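Local atomic coordinates of putative nitroreductase (Thermotoga maritima, PDB entry 1VKW), a protein that probably acts as an oxidoreductase of the FMN-dependent nitroreductase superfamily, although its substrate and physiological role are not established. Residues A[88-101]-A[109-121]. Numbering follows the deposited sequence.
Sequences VLFLTAQGFGTCWM and VPYIIVFGYPRTR
Gly97 to Met101 runs antiparallel to Ile112 to Gly116, the short strand axes 4.6 Å apart at 156°, with Gly97–Gly116, Cys99–Val114 and Met101–Ile112 as hydrogen-bonded pairs, each joined by two backbone bonds. Thr98–Phe115 and Trp100–Ile113 are the non-hydrogen-bonded pairs between them, and their side chains share the face that meets the end of helix 74-93. There Ile113 lies alongside Trp100, its CG1 over the face of the indole, 3.9 Å from the centroid of the six-membered ring, while CB of Tyr111 meets the indole edge at CE3; the indole NE1 is hydrogen-bonded to Glu85 of helix 74-93. The other branch of Ile113 meets the helix, its CG2 3.6 Å from Val88 CG2. One turn on, Leu91 lays CD1 over a face of the Phe115 ring in a CH-pi contact. With CG set between the backbone N and the carbonyl carbon (chi1 66°), Phe115 reaches both Leu91 and Phe96, turning its edge to the face of Phe96 in a T-shaped pair with planes at 89°. Tyr117 then makes an offset stack with Phe96, centroids 4.7 Å apart, and Phe96 CE1 lies over the tyrosine ring. A serine in place of Tyr117 would probably leave Phe96 without this stacking partner and freer to turn. On the opposite sheet face Met101, a selenomethionine, runs beside Ile112, its CB only 3.3 Å from Ile112 CG1, and its CG rests against the methyls of Val114. Gly95 ends helix 74-93 in a Schellman motif, from which the chain passes directly into a beta hairpin at the margin of a four-stranded antiparallel sheet, helix packed on one face.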
loop_
_atom_site.group_PDB
_atom_site.type_symbol
_atom_site.label_atom_id
_atom_site.label_comp_id
_atom_site.label_asym_id
_atom_site.label_seq_id
_atom_site.Cartn_x
_atom_site.Cartn_y
_atom_site.Cartn_z
ATOM N N VAL A 88 1.060 3.169 4.406
ATOM C CA VAL A 88 -0.262 3.748 4.097
ATOM C C VAL A 88 -1.376 2.943 4.738
ATOM O O VAL A 88 -2.263 3.495 5.396
ATOM C CB VAL A 88 -0.508 3.825 2.565
ATOM C CG1 VAL A 88 -1.985 4.076 2.241
ATOM C CG2 VAL A 88 0.344 4.913 1.951
ATOM N N LEU A 89 -1.320 1.634 4.552
ATOM C CA LEU A 89 -2.346 0.748 5.078
ATOM C C LEU A 89 -2.341 0.700 6.599
ATOM O O LEU A 89 -3.389 0.561 7.226
ATOM C CB LEU A 89 -2.173 -0.661 4.492
ATOM C CG LEU A 89 -2.525 -0.761 3.006
ATOM C CD1 LEU A 89 -2.244 -2.167 2.484
ATOM C CD2 LEU A 89 -3.994 -0.364 2.762
ATOM N N PHE A 90 -1.160 0.821 7.191
ATOM C CA PHE A 90 -1.059 0.933 8.632
ATOM C C PHE A 90 -1.720 2.234 9.119
ATOM O O PHE A 90 -2.493 2.242 10.093
ATOM C CB PHE A 90 0.403 0.862 9.064
ATOM C CG PHE A 90 0.608 1.160 10.513
ATOM C CD1 PHE A 90 -0.000 0.373 11.485
ATOM C CD2 PHE A 90 1.390 2.238 10.916
ATOM C CE1 PHE A 90 0.185 0.645 12.830
ATOM C CE2 PHE A 90 1.569 2.513 12.254
ATOM C CZ PHE A 90 0.962 1.717 13.213
ATOM N N LEU A 91 -1.416 3.332 8.440
ATOM C CA LEU A 91 -1.974 4.633 8.798
ATOM C C LEU A 91 -3.495 4.651 8.628
ATOM O O LEU A 91 -4.201 5.235 9.453
ATOM C CB LEU A 91 -1.330 5.745 7.964
ATOM C CG LEU A 91 0.128 6.103 8.292
ATOM C CD1 LEU A 91 0.681 7.082 7.263
ATOM C CD2 LEU A 91 0.245 6.681 9.683
ATOM N N THR A 92 -3.981 4.010 7.560
ATOM C CA THR A 92 -5.416 3.845 7.326
ATOM C C THR A 92 -6.086 3.172 8.520
ATOM O O THR A 92 -7.108 3.650 9.026
ATOM C CB THR A 92 -5.672 2.987 6.062
ATOM O OG1 THR A 92 -5.099 3.612 4.905
ATOM C CG2 THR A 92 -7.154 2.919 5.742
ATOM N N ALA A 93 -5.491 2.068 8.969
ATOM C CA ALA A 93 -6.004 1.309 10.112
ATOM C C ALA A 93 -5.996 2.114 11.411
ATOM O O ALA A 93 -6.828 1.884 12.283
ATOM C CB ALA A 93 -5.221 0.019 10.287
ATOM N N GLN A 94 -5.061 3.053 11.535
ATOM C CA GLN A 94 -5.028 3.970 12.682
ATOM C C GLN A 94 -6.033 5.123 12.519
ATOM O O GLN A 94 -6.208 5.926 13.435
ATOM C CB GLN A 94 -3.611 4.521 12.903
ATOM C CG GLN A 94 -2.559 3.453 13.227
ATOM C CD GLN A 94 -2.779 2.777 14.574
ATOM O OE1 GLN A 94 -2.526 3.372 15.624
ATOM N NE2 GLN A 94 -3.224 1.527 14.544
ATOM N N GLY A 95 -6.683 5.202 11.355
ATOM C CA GLY A 95 -7.748 6.180 11.117
ATOM C C GLY A 95 -7.336 7.409 10.322
ATOM O O GLY A 95 -8.105 8.371 10.224
ATOM N N PHE A 96 -6.129 7.389 9.759
ATOM C CA PHE A 96 -5.592 8.544 9.038
ATOM C C PHE A 96 -5.890 8.492 7.548
ATOM O O PHE A 96 -5.790 7.434 6.919
ATOM C CB PHE A 96 -4.076 8.633 9.220
ATOM C CG PHE A 96 -3.659 8.935 10.618
ATOM C CD1 PHE A 96 -3.808 10.214 11.131
ATOM C CD2 PHE A 96 -3.130 7.943 11.428
ATOM C CE1 PHE A 96 -3.429 10.502 12.430
ATOM C CE2 PHE A 96 -2.750 8.223 12.731
ATOM C CZ PHE A 96 -2.897 9.507 13.234
ATOM N N GLY A 97 -6.234 9.645 6.985
ATOM C CA GLY A 97 -6.305 9.801 5.538
ATOM C C GLY A 97 -4.889 9.877 4.996
ATOM O O GLY A 97 -3.982 10.317 5.697
ATOM N N THR A 98 -4.693 9.417 3.767
ATOM C CA THR A 98 -3.384 9.482 3.118
ATOM C C THR A 98 -3.543 9.929 1.681
ATOM O O THR A 98 -4.635 9.860 1.117
ATOM C CB THR A 98 -2.659 8.102 3.157
ATOM O OG1 THR A 98 -3.481 7.085 2.564
ATOM C CG2 THR A 98 -2.441 7.618 4.577
ATOM N N CYS A 99 -2.441 10.386 1.096
ATOM C CA CYS A 99 -2.373 10.661 -0.332
ATOM C C CYS A 99 -0.916 10.611 -0.800
ATOM O O CYS A 99 -0.028 11.232 -0.201
ATOM C CB CYS A 99 -3.010 12.013 -0.661
ATOM S SG CYS A 99 -2.897 12.534 -2.398
ATOM N N TRP A 100 -0.686 9.849 -1.865
ATOM C CA TRP A 100 0.618 9.743 -2.499
ATOM C C TRP A 100 0.926 11.005 -3.306
ATOM O O TRP A 100 0.290 11.263 -4.326
ATOM C CB TRP A 100 0.642 8.529 -3.435
ATOM C CG TRP A 100 0.803 7.211 -2.748
ATOM C CD1 TRP A 100 -0.186 6.407 -2.241
ATOM C CD2 TRP A 100 2.033 6.522 -2.515
ATOM N NE1 TRP A 100 0.358 5.264 -1.707
ATOM C CE2 TRP A 100 1.721 5.306 -1.862
ATOM C CE3 TRP A 100 3.379 6.807 -2.795
ATOM C CZ2 TRP A 100 2.700 4.391 -1.478
ATOM C CZ3 TRP A 100 4.348 5.893 -2.422
ATOM C CH2 TRP A 100 4.005 4.699 -1.770
HETATM N N MSE A 101 1.910 11.774 -2.869
HETATM C CA MSE A 101 2.228 13.042 -3.518
HETATM C C MSE A 101 3.587 12.989 -4.217
HETATM O O MSE A 101 4.593 12.657 -3.598
HETATM C CB MSE A 101 2.223 14.157 -2.477
HETATM C CG MSE A 101 0.847 14.511 -1.933
HETATM SE SE MSE A 101 0.306 16.336 -2.390
HETATM C CE MSE A 101 1.736 17.325 -1.474
ATOM N N VAL A 109 13.657 11.999 -3.719
ATOM C CA VAL A 109 12.490 11.340 -3.140
ATOM C C VAL A 109 11.422 11.243 -4.240
ATOM O O VAL A 109 11.005 12.270 -4.775
ATOM C CB VAL A 109 11.965 12.122 -1.902
ATOM C CG1 VAL A 109 10.677 11.527 -1.359
ATOM C CG2 VAL A 109 13.019 12.145 -0.811
ATOM N N PRO A 110 10.991 10.028 -4.591
ATOM C CA PRO A 110 10.022 9.849 -5.685
ATOM C C PRO A 110 8.638 10.422 -5.361
ATOM O O PRO A 110 8.041 11.128 -6.176
ATOM C CB PRO A 110 9.940 8.319 -5.852
ATOM C CG PRO A 110 11.021 7.741 -5.009
ATOM C CD PRO A 110 11.369 8.741 -3.975
ATOM N N TYR A 111 8.139 10.100 -4.176
ATOM C CA TYR A 111 6.845 10.578 -3.726
ATOM C C TYR A 111 6.898 10.828 -2.225
ATOM O O TYR A 111 7.691 10.209 -1.516
ATOM C CB TYR A 111 5.755 9.531 -4.006
ATOM C CG TYR A 111 5.544 9.183 -5.466
ATOM C CD1 TYR A 111 4.609 9.865 -6.238
ATOM C CD2 TYR A 111 6.263 8.154 -6.067
ATOM C CE1 TYR A 111 4.403 9.540 -7.578
ATOM C CE2 TYR A 111 6.070 7.822 -7.405
ATOM C CZ TYR A 111 5.138 8.515 -8.156
ATOM O OH TYR A 111 4.947 8.188 -9.485
ATOM N N ILE A 112 6.055 11.729 -1.742
ATOM C CA ILE A 112 5.763 11.763 -0.316
ATOM C C ILE A 112 4.400 11.114 -0.093
ATOM O O ILE A 112 3.602 10.970 -1.022
ATOM C CB ILE A 112 5.826 13.199 0.273
ATOM C CG1 ILE A 112 4.730 14.097 -0.304
ATOM C CG2 ILE A 112 7.198 13.808 0.031
ATOM C CD1 ILE A 112 4.614 15.452 0.363
ATOM N N ILE A 113 4.162 10.689 1.137
ATOM C CA ILE A 113 2.858 10.216 1.548
ATOM C C ILE A 113 2.381 11.174 2.631
ATOM O O ILE A 113 2.863 11.128 3.760
ATOM C CB ILE A 113 2.953 8.780 2.088
ATOM C CG1 ILE A 113 3.564 7.850 1.038
ATOM C CG2 ILE A 113 1.577 8.281 2.507
ATOM C CD1 ILE A 113 4.044 6.524 1.612
ATOM N N VAL A 114 1.472 12.074 2.279
ATOM C CA VAL A 114 0.903 12.973 3.273
ATOM C C VAL A 114 -0.178 12.215 4.028
ATOM O O VAL A 114 -0.769 11.280 3.492
ATOM C CB VAL A 114 0.343 14.287 2.660
ATOM C CG1 VAL A 114 1.468 15.101 2.008
ATOM C CG2 VAL A 114 -0.779 14.019 1.655
ATOM N N PHE A 115 -0.425 12.593 5.275
ATOM C CA PHE A 115 -1.466 11.936 6.056
ATOM C C PHE A 115 -2.026 12.820 7.167
ATOM O O PHE A 115 -1.424 13.823 7.538
ATOM C CB PHE A 115 -0.951 10.614 6.636
ATOM C CG PHE A 115 0.149 10.777 7.655
ATOM C CD1 PHE A 115 1.440 11.113 7.258
ATOM C CD2 PHE A 115 -0.104 10.574 9.010
ATOM C CE1 PHE A 115 2.457 11.251 8.190
ATOM C CE2 PHE A 115 0.911 10.704 9.945
ATOM C CZ PHE A 115 2.194 11.049 9.537
ATOM N N GLY A 116 -3.188 12.425 7.679
ATOM C CA GLY A 116 -3.891 13.169 8.721
ATOM C C GLY A 116 -5.342 12.741 8.778
ATOM O O GLY A 116 -5.740 11.803 8.100
ATOM N N TYR A 117 -6.134 13.435 9.590
ATOM C CA TYR A 117 -7.540 13.091 9.761
ATOM C C TYR A 117 -8.393 13.690 8.648
ATOM O O TYR A 117 -8.327 14.896 8.403
ATOM C CB TYR A 117 -8.034 13.562 11.131
ATOM C CG TYR A 117 -7.374 12.810 12.258
ATOM C CD1 TYR A 117 -7.571 11.436 12.399
ATOM C CD2 TYR A 117 -6.533 13.454 13.162
ATOM C CE1 TYR A 117 -6.966 10.727 13.420
ATOM C CE2 TYR A 117 -5.921 12.751 14.194
ATOM C CZ TYR A 117 -6.142 11.386 14.314
ATOM O OH TYR A 117 -5.546 10.668 15.323
ATOM N N PRO A 118 -9.191 12.861 7.973
ATOM C CA PRO A 118 -10.082 13.349 6.923
ATOM C C PRO A 118 -11.100 14.375 7.421
ATOM O O PRO A 118 -11.699 14.191 8.484
ATOM C CB PRO A 118 -10.810 12.082 6.463
ATOM C CG PRO A 118 -9.928 10.972 6.856
ATOM C CD PRO A 118 -9.304 11.403 8.140
ATOM N N ARG A 119 -11.275 15.448 6.651
ATOM C CA ARG A 119 -12.349 16.413 6.884
ATOM C C ARG A 119 -13.683 15.751 6.547
ATOM O O ARG A 119 -14.696 16.021 7.195
ATOM C CB ARG A 119 -12.134 17.657 6.014
ATOM C CG ARG A 119 -13.044 18.843 6.317
ATOM C CD ARG A 119 -12.399 20.181 5.967
ATOM N NE ARG A 119 -13.310 21.323 6.053
ATOM C CZ ARG A 119 -14.140 21.724 5.087
ATOM N NH1 ARG A 119 -14.221 21.069 3.933
ATOM N NH2 ARG A 119 -14.908 22.789 5.284
ATOM N N THR A 120 -13.656 14.866 5.547
ATOM C CA THR A 120 -14.851 14.201 5.027
ATOM C C THR A 120 -14.769 12.688 5.211
ATOM O O THR A 120 -13.685 12.113 5.204
ATOM C CB THR A 120 -15.006 14.503 3.519
ATOM O OG1 THR A 120 -14.800 15.900 3.266
ATOM C CG2 THR A 120 -16.429 14.245 3.048
ATOM N N ARG A 121 -15.930 12.054 5.345
ATOM C CA ARG A 121 -16.023 10.600 5.465
ATOM C C ARG A 121 -16.208 9.937 4.096
ATOM O O ARG A 121 -15.524 8.960 3.764
ATOM C CB ARG A 121 -17.196 10.226 6.376
#